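PDB 6THK: pyocin S5, which kills competing bacteria as a bacteriocin, probably by forming channels that depolarise the cytoplasmic membrane. Local coordinates for residues A[319-331]-A[400-412]. The protein carries 1 engineered substitution. Residues are numbered along the deposited sequence; the frame is centred on the assembly and turned at random.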
ATOM      1  N   ALA A 319     -17.373 -30.800 -13.142  1.00 58.36           N
ATOM      2  CA  ALA A 319     -16.884 -32.122 -13.544  1.00 57.36           C
ATOM      3  C   ALA A 319     -17.500 -33.207 -12.647  1.00 60.35           C
ATOM      4  O   ALA A 319     -17.874 -34.270 -13.158  1.00 59.35           O
ATOM      5  CB  ALA A 319     -15.365 -32.168 -13.459  1.00 57.96           C
ATOM      6  N   LEU A 320     -17.647 -32.909 -11.328  1.00 56.29           N
ATOM      7  CA  LEU A 320     -18.280 -33.773 -10.320  1.00 55.73           C
ATOM      8  C   LEU A 320     -19.781 -33.948 -10.615  1.00 58.09           C
ATOM      9  O   LEU A 320     -20.298 -35.058 -10.521  1.00 58.59           O
ATOM     10  CB  LEU A 320     -18.089 -33.200  -8.903  1.00 55.56           C
ATOM     11  CG  LEU A 320     -18.636 -34.059  -7.762  1.00 60.47           C
ATOM     12  CD1 LEU A 320     -17.718 -35.250  -7.468  1.00 61.84           C
ATOM     13  CD2 LEU A 320     -18.855 -33.244  -6.519  1.00 60.36           C
ATOM     14  N   GLN A 321     -20.470 -32.859 -10.972  1.00 52.97           N
ATOM     15  CA  GLN A 321     -21.894 -32.911 -11.307  1.00 52.12           C
ATOM     16  C   GLN A 321     -22.147 -33.602 -12.639  1.00 54.81           C
ATOM     17  O   GLN A 321     -23.184 -34.241 -12.801  1.00 54.58           O
ATOM     18  CB  GLN A 321     -22.555 -31.519 -11.244  1.00 53.01           C
ATOM     19  CG  GLN A 321     -22.710 -30.934  -9.820  1.00 62.81           C
ATOM     20  CD  GLN A 321     -23.190 -31.906  -8.749  1.00 81.10           C
ATOM     21  OE1 GLN A 321     -22.543 -32.088  -7.706  1.00 79.08           O
ATOM     22  NE2 GLN A 321     -24.336 -32.548  -8.972  1.00 69.21           N
ATOM     23  N   ASP A 322     -21.190 -33.484 -13.583  1.00 50.66           N
ATOM     24  CA  ASP A 322     -21.230 -34.112 -14.901  1.00 49.65           C
ATOM     25  C   ASP A 322     -20.940 -35.612 -14.772  1.00 52.54           C
ATOM     26  O   ASP A 322     -21.406 -36.395 -15.591  1.00 52.83           O
ATOM     27  CB  ASP A 322     -20.246 -33.429 -15.873  1.00 51.75           C
ATOM     28  CG  ASP A 322     -20.646 -32.021 -16.311  1.00 68.57           C
ATOM     29  OD1 ASP A 322     -21.855 -31.683 -16.213  1.00 69.73           O
ATOM     30  OD2 ASP A 322     -19.748 -31.248 -16.735  1.00 77.06           O
ATOM     31  N   ALA A 323     -20.188 -36.009 -13.730  1.00 47.14           N
ATOM     32  CA  ALA A 323     -19.867 -37.399 -13.411  1.00 45.30           C
ATOM     33  C   ALA A 323     -21.108 -38.072 -12.823  1.00 48.71           C
ATOM     34  O   ALA A 323     -21.374 -39.240 -13.120  1.00 46.33           O
ATOM     35  CB  ALA A 323     -18.723 -37.453 -12.417  1.00 45.24           C
ATOM     36  N   ILE A 324     -21.863 -37.328 -11.983  1.00 47.29           N
ATOM     37  CA  ILE A 324     -23.109 -37.785 -11.361  1.00 47.40           C
ATOM     38  C   ILE A 324     -24.178 -37.972 -12.460  1.00 52.55           C
ATOM     39  O   ILE A 324     -24.880 -38.982 -12.476  1.00 53.56           O
ATOM     40  CB  ILE A 324     -23.528 -36.834 -10.208  1.00 50.10           C
ATOM     41  CG1 ILE A 324     -22.495 -36.909  -9.052  1.00 50.22           C
ATOM     42  CG2 ILE A 324     -24.947 -37.140  -9.695  1.00 50.25           C
ATOM     43  CD1 ILE A 324     -22.609 -35.833  -7.971  1.00 51.54           C
ATOM     44  N   LYS A 325     -24.250 -37.024 -13.399  1.00 48.40           N
ATOM     45  CA  LYS A 325     -25.154 -37.051 -14.557  1.00 48.12           C
ATOM     46  C   LYS A 325     -24.850 -38.288 -15.433  1.00 52.39           C
ATOM     47  O   LYS A 325     -25.776 -38.988 -15.842  1.00 53.63           O
ATOM     48  CB  LYS A 325     -24.930 -35.769 -15.364  1.00 50.37           C
ATOM     49  CG  LYS A 325     -25.964 -35.423 -16.421  1.00 66.95           C
ATOM     50  CD  LYS A 325     -25.462 -34.249 -17.302  1.00 82.05           C
ATOM     51  CE  LYS A 325     -25.172 -32.949 -16.556  1.00 91.46           C
ATOM     52  NZ  LYS A 325     -24.391 -31.987 -17.379  1.00 97.88           N
ATOM     53  N   PHE A 326     -23.553 -38.556 -15.691  1.00 46.32           N
ATOM     54  CA  PHE A 326     -23.040 -39.678 -16.482  1.00 45.07           C
ATOM     55  C   PHE A 326     -23.420 -41.018 -15.853  1.00 48.66           C
ATOM     56  O   PHE A 326     -23.794 -41.932 -16.578  1.00 48.82           O
ATOM     57  CB  PHE A 326     -21.512 -39.559 -16.605  1.00 46.04           C
ATOM     58  CG  PHE A 326     -20.834 -40.645 -17.397  1.00 46.54           C
ATOM     59  CD1 PHE A 326     -20.749 -40.569 -18.784  1.00 48.96           C
ATOM     60  CD2 PHE A 326     -20.228 -41.719 -16.757  1.00 47.01           C
ATOM     61  CE1 PHE A 326     -20.088 -41.557 -19.514  1.00 48.78           C
ATOM     62  CE2 PHE A 326     -19.573 -42.707 -17.490  1.00 49.12           C
ATOM     63  CZ  PHE A 326     -19.511 -42.619 -18.864  1.00 47.22           C
ATOM     64  N   THR A 327     -23.295 -41.140 -14.511  1.00 45.61           N
ATOM     65  CA  THR A 327     -23.677 -42.344 -13.780  1.00 45.50           C
ATOM     66  C   THR A 327     -25.200 -42.547 -13.924  1.00 50.75           C
ATOM     67  O   THR A 327     -25.610 -43.643 -14.280  1.00 49.73           O
ATOM     68  CB  THR A 327     -23.185 -42.304 -12.334  1.00 49.43           C
ATOM     69  OG1 THR A 327     -21.786 -42.029 -12.330  1.00 47.94           O
ATOM     70  CG2 THR A 327     -23.428 -43.621 -11.609  1.00 50.12           C
ATOM     71  N   ALA A 328     -26.021 -41.479 -13.713  1.00 48.14           N
ATOM     72  CA  ALA A 328     -27.483 -41.547 -13.893  1.00 47.96           C
ATOM     73  C   ALA A 328     -27.863 -41.917 -15.340  1.00 52.42           C
ATOM     74  O   ALA A 328     -28.789 -42.699 -15.543  1.00 52.56           O
ATOM     75  CB  ALA A 328     -28.130 -40.224 -13.515  1.00 48.29           C
ATOM     76  N   ASP A 329     -27.143 -41.373 -16.310  1.00 48.83           N
ATOM     77  CA  ASP A 329     -27.402 -41.657 -17.712  1.00 49.12           C
ATOM     78  C   ASP A 329     -27.041 -43.091 -18.076  1.00 50.67           C
ATOM     79  O   ASP A 329     -27.681 -43.708 -18.916  1.00 49.69           O
ATOM     80  CB  ASP A 329     -26.612 -40.700 -18.598  1.00 51.72           C
ATOM     81  CG  ASP A 329     -27.241 -39.341 -18.684  1.00 68.33           C
ATOM     82  OD1 ASP A 329     -28.080 -39.028 -17.824  1.00 70.84           O
ATOM     83  OD2 ASP A 329     -26.895 -38.581 -19.606  1.00 77.13           O
ATOM     84  N   PHE A 330     -26.029 -43.632 -17.414  1.00 44.24           N
ATOM     85  CA  PHE A 330     -25.585 -44.985 -17.700  1.00 42.16           C
ATOM     86  C   PHE A 330     -26.698 -45.989 -17.432  1.00 43.50           C
ATOM     87  O   PHE A 330     -26.883 -46.913 -18.198  1.00 42.85           O
ATOM     88  CB  PHE A 330     -24.339 -45.309 -16.876  1.00 42.32           C
ATOM     89  CG  PHE A 330     -23.892 -46.734 -16.968  1.00 41.51           C
ATOM     90  CD1 PHE A 330     -23.325 -47.224 -18.122  1.00 43.69           C
ATOM     91  CD2 PHE A 330     -24.013 -47.572 -15.888  1.00 42.36           C
ATOM     92  CE1 PHE A 330     -22.901 -48.530 -18.202  1.00 44.02           C
ATOM     93  CE2 PHE A 330     -23.589 -48.878 -15.957  1.00 45.53           C
ATOM     94  CZ  PHE A 330     -23.034 -49.361 -17.116  1.00 43.28           C
ATOM     95  N   TYR A 331     -27.434 -45.807 -16.346  1.00 38.86           N
ATOM     96  CA  TYR A 331     -28.539 -46.695 -16.037  1.00 39.58           C
ATOM     97  C   TYR A 331     -29.632 -46.604 -17.099  1.00 45.10           C
ATOM     98  O   TYR A 331     -30.232 -47.604 -17.455  1.00 43.86           O
ATOM     99  CB  TYR A 331     -29.107 -46.408 -14.654  1.00 39.47           C
ATOM    100  CG  TYR A 331     -28.106 -46.550 -13.542  1.00 38.44           C
ATOM    101  CD1 TYR A 331     -27.553 -47.772 -13.238  1.00 39.74           C
ATOM    102  CD2 TYR A 331     -27.719 -45.458 -12.797  1.00 38.78           C
ATOM    103  CE1 TYR A 331     -26.637 -47.904 -12.221  1.00 41.36           C
ATOM    104  CE2 TYR A 331     -26.805 -45.579 -11.781  1.00 39.69           C
ATOM    105  CZ  TYR A 331     -26.269 -46.804 -11.497  1.00 48.50           C
ATOM    106  OH  TYR A 331     -25.359 -46.927 -10.486  1.00 53.22           O
ATOM    107  N   ALA A 400     -10.838 -46.104 -19.436  1.00 56.78           N
ATOM    108  CA  ALA A 400     -10.119 -45.251 -18.469  1.00 55.48           C
ATOM    109  C   ALA A 400     -10.912 -43.998 -18.126  1.00 57.61           C
ATOM    110  O   ALA A 400     -10.985 -43.620 -16.955  1.00 57.99           O
ATOM    111  CB  ALA A 400      -8.763 -44.863 -19.027  1.00 55.91           C
ATOM    112  N   LYS A 401     -11.536 -43.388 -19.149  1.00 52.30           N
ATOM    113  CA  LYS A 401     -12.341 -42.182 -19.046  1.00 51.52           C
ATOM    114  C   LYS A 401     -13.671 -42.434 -18.330  1.00 52.79           C
ATOM    115  O   LYS A 401     -14.143 -41.568 -17.592  1.00 53.32           O
ATOM    116  CB  LYS A 401     -12.553 -41.599 -20.451  1.00 54.60           C
ATOM    117  CG  LYS A 401     -13.334 -40.296 -20.491  1.00 73.84           C
ATOM    118  CD  LYS A 401     -12.652 -39.149 -19.732  1.00 83.71           C
ATOM    119  CE  LYS A 401     -13.435 -37.878 -19.877  1.00 86.77           C
ATOM    120  NZ  LYS A 401     -13.616 -37.536 -21.308  1.00 91.75           N
ATOM    121  N   SER A 402     -14.273 -43.610 -18.554  1.00 46.55           N
ATOM    122  CA  SER A 402     -15.531 -44.002 -17.923  1.00 45.04           C
ATOM    123  C   SER A 402     -15.295 -44.321 -16.458  1.00 48.27           C
ATOM    124  O   SER A 402     -16.048 -43.850 -15.607  1.00 47.09           O
ATOM    125  CB  SER A 402     -16.140 -45.195 -18.647  1.00 46.37           C
ATOM    126  OG  SER A 402     -16.507 -44.796 -19.956  1.00 51.52           O
ATOM    127  N   LEU A 403     -14.198 -45.063 -16.154  1.00 45.19           N
ATOM    128  CA  LEU A 403     -13.818 -45.386 -14.777  1.00 44.78           C
ATOM    129  C   LEU A 403     -13.538 -44.112 -13.940  1.00 49.46           C
ATOM    130  O   LEU A 403     -13.880 -44.086 -12.761  1.00 47.59           O
ATOM    131  CB  LEU A 403     -12.643 -46.387 -14.729  1.00 44.31           C
ATOM    132  CG  LEU A 403     -12.023 -46.704 -13.344  1.00 47.85           C
ATOM    133  CD1 LEU A 403     -13.033 -47.374 -12.413  1.00 47.92           C
ATOM    134  CD2 LEU A 403     -10.780 -47.579 -13.482  1.00 47.22           C
ATOM    135  N   GLU A 404     -12.982 -43.045 -14.546  1.00 48.90           N
ATOM    136  CA  GLU A 404     -12.739 -41.841 -13.750  1.00 49.99           C
ATOM    137  C   GLU A 404     -14.067 -41.134 -13.432  1.00 53.64           C
ATOM    138  O   GLU A 404     -14.295 -40.777 -12.276  1.00 53.13           O
ATOM    139  CB  GLU A 404     -11.649 -40.913 -14.335  1.00 52.10           C
ATOM    140  CG  GLU A 404     -11.934 -40.236 -15.668  1.00 68.32           C
ATOM    141  CD  GLU A 404     -10.936 -39.152 -16.036  1.00 99.32           C
ATOM    142  OE1 GLU A 404     -10.920 -38.102 -15.351  1.00 98.13           O
ATOM    143  OE2 GLU A 404     -10.165 -39.354 -17.004  1.00 94.26           O
ATOM    144  N   LYS A 405     -14.992 -41.088 -14.412  1.00 49.89           N
ATOM    145  CA  LYS A 405     -16.330 -40.520 -14.236  1.00 48.30           C
ATOM    146  C   LYS A 405     -17.149 -41.323 -13.207  1.00 49.74           C
ATOM    147  O   LYS A 405     -17.722 -40.724 -12.296  1.00 49.86           O
ATOM    148  CB  LYS A 405     -17.064 -40.440 -15.583  1.00 49.88           C
ATOM    149  CG  LYS A 405     -16.837 -39.120 -16.320  1.00 49.26           C
ATOM    150  CD  LYS A 405     -17.478 -39.099 -17.703  1.00 54.08           C
ATOM    151  CE  LYS A 405     -16.617 -39.773 -18.749  1.00 66.23           C
ATOM    152  NZ  LYS A 405     -17.289 -39.881 -20.072  1.00 76.78           N
ATOM    153  N   PHE A 406     -17.186 -42.667 -13.324  1.00 44.36           N
ATOM    154  CA  PHE A 406     -17.930 -43.504 -12.362  1.00 42.75           C
ATOM    155  C   PHE A 406     -17.345 -43.367 -10.961  1.00 47.53           C
ATOM    156  O   PHE A 406     -18.109 -43.220 -10.004  1.00 47.96           O
ATOM    157  CB  PHE A 406     -18.003 -44.984 -12.796  1.00 43.32           C
ATOM    158  CG  PHE A 406     -18.902 -45.267 -13.984  1.00 43.42           C
ATOM    159  CD1 PHE A 406     -20.248 -44.908 -13.964  1.00 44.61           C
ATOM    160  CD2 PHE A 406     -18.414 -45.940 -15.101  1.00 43.84           C
ATOM    161  CE1 PHE A 406     -21.069 -45.152 -15.071  1.00 44.86           C
ATOM    162  CE2 PHE A 406     -19.239 -46.190 -16.205  1.00 45.69           C
ATOM    163  CZ  PHE A 406     -20.562 -45.810 -16.175  1.00 43.45           C
ATOM    164  N   SER A 407     -15.996 -43.351 -10.854  1.00 43.99           N
ATOM    165  CA  SER A 407     -15.285 -43.187  -9.582  1.00 45.03           C
ATOM    166  C   SER A 407     -15.618 -41.848  -8.913  1.00 50.16           C
ATOM    167  O   SER A 407     -15.826 -41.804  -7.696  1.00 50.13           O
ATOM    168  CB  SER A 407     -13.779 -43.336  -9.763  1.00 48.82           C
ATOM    169  OG  SER A 407     -13.446 -44.664 -10.139  1.00 57.96           O
ATOM    170  N   LYS A 408     -15.683 -40.768  -9.710  1.00 46.50           N
ATOM    171  CA  LYS A 408     -16.049 -39.443  -9.222  1.00 46.90           C
ATOM    172  C   LYS A 408     -17.503 -39.480  -8.698  1.00 52.47           C
ATOM    173  O   LYS A 408     -17.728 -39.141  -7.545  1.00 51.55           O
ATOM    174  CB  LYS A 408     -15.889 -38.412 -10.337  1.00 50.42           C
ATOM    175  CG  LYS A 408     -14.531 -37.716 -10.333  1.00 70.29           C
ATOM    176  CD  LYS A 408     -14.465 -36.567 -11.339  1.00 78.05           C
ATOM    177  CE  LYS A 408     -13.081 -35.972 -11.425  1.00 87.13           C
ATOM    178  NZ  LYS A 408     -12.994 -34.924 -12.475  1.00 96.96           N
ATOM    179  N   GLY A 409     -18.433 -39.996  -9.511  1.00 50.42           N
ATOM    180  CA  GLY A 409     -19.845 -40.148  -9.170  1.00 50.52           C
ATOM    181  C   GLY A 409     -20.086 -40.860  -7.849  1.00 55.01           C
ATOM    182  O   GLY A 409     -20.930 -40.423  -7.057  1.00 55.15           O
ATOM    183  N   PHE A 410     -19.312 -41.949  -7.593  1.00 49.66           N
ATOM    184  CA  PHE A 410     -19.357 -42.750  -6.364  1.00 48.20           C
ATOM    185  C   PHE A 410     -18.507 -42.153  -5.234  1.00 51.03           C
ATOM    186  O   PHE A 410     -18.552 -42.640  -4.107  1.00 51.06           O
ATOM    187  CB  PHE A 410     -18.923 -44.208  -6.645  1.00 49.76           C
ATOM    188  CG  PHE A 410     -19.746 -44.969  -7.659  1.00 50.14           C
ATOM    189  CD1 PHE A 410     -21.136 -44.838  -7.699  1.00 51.13           C
ATOM    190  CD2 PHE A 410     -19.143 -45.881  -8.524  1.00 50.91           C
ATOM    191  CE1 PHE A 410     -21.895 -45.548  -8.634  1.00 50.76           C
ATOM    192  CE2 PHE A 410     -19.908 -46.601  -9.448  1.00 52.38           C
ATOM    193  CZ  PHE A 410     -21.277 -46.433  -9.492  1.00 49.90           C
ATOM    194  N   GLY A 411     -17.748 -41.106  -5.535  1.00 47.12           N
ATOM    195  CA  GLY A 411     -16.904 -40.449  -4.541  1.00 47.50           C
ATOM    196  C   GLY A 411     -15.827 -41.350  -3.968  1.00 52.26           C
ATOM    197  O   GLY A 411     -15.687 -41.455  -2.747  1.00 53.88           O
ATOM    198  N   VAL A 412     -15.118 -42.063  -4.855  1.00 46.18           N
ATOM    199  CA  VAL A 412     -14.009 -42.958  -4.525  1.00 44.45           C
ATOM    200  C   VAL A 412     -12.769 -42.350  -5.192  1.00 48.41           C
ATOM    201  O   VAL A 412     -12.910 -41.682  -6.233  1.00 46.78           O
ATOM    202  CB  VAL A 412     -14.246 -44.461  -4.889  1.00 47.24           C
ATOM    203  CG1 VAL A 412     -15.356 -45.074  -4.044  1.00 46.96           C
ATOM    204  CG2 VAL A 412     -14.524 -44.668  -6.366  1.00 46.30           C
TER
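Lys405 lies across the ring of Phe326 where two helices of the colicin-type pore-forming domain cross almost perpendicularly. One segment, 319-331, lies in the C-terminal part of the long helix 272-338, which runs into the domain; the other belongs to the last part of helix 396-409. The axes of 319-331 and 400-409 pass 7.8 Å apart, at a crossing angle of -101°.

From CB outward, Lys405 runs along the Phe326 ring. Its CB sits 3.6 Å from Phe326 CD2. CD comes over the centre of the ring, a CH-pi contact 3.7 Å from the centroid. The bend at chi3 (-82°) then turns the chain along the ring: CE passes above it on the side of CE1 and CZ, and NZ ends beyond the rim, 3.3 Å from Phe326 CE1, in an off-centre cation-pi contact 34° from the ring normal. At the edge of the same ring Ser402 OG approaches CZ; Ser402 OG is also hydrogen-bonded to Met398 O and to Thr463 OG1 of helix 451-464.

Phe326 also belongs to an aromatic cluster with Phe330 and Phe406. Its CE2 stands over one face of Phe406, toward the rim, with the two planes inclined to each other, neither stacked nor edge-to-face. Phe406 in turn points its edge at Phe330 in a T-shaped pair, Phe406 CZ lying 3.5 Å from Phe330 CG. Phe330 goes on to meet Phe459, linking the cluster to helix 451-464.

The backbones come nearest at Ile324 and Gly409, whose CA atoms are 4.6 Å apart; Gly409 CA lies near both Ile324 CG1 and Thr327 OG1. Ala323 CB packs against Lys408 CB and Lys405 O. Thr327 OG1 hydrogen-bonds back to Ala323 O at 2.9 Å, entering from the opposite face of that carbonyl to Thr327 N.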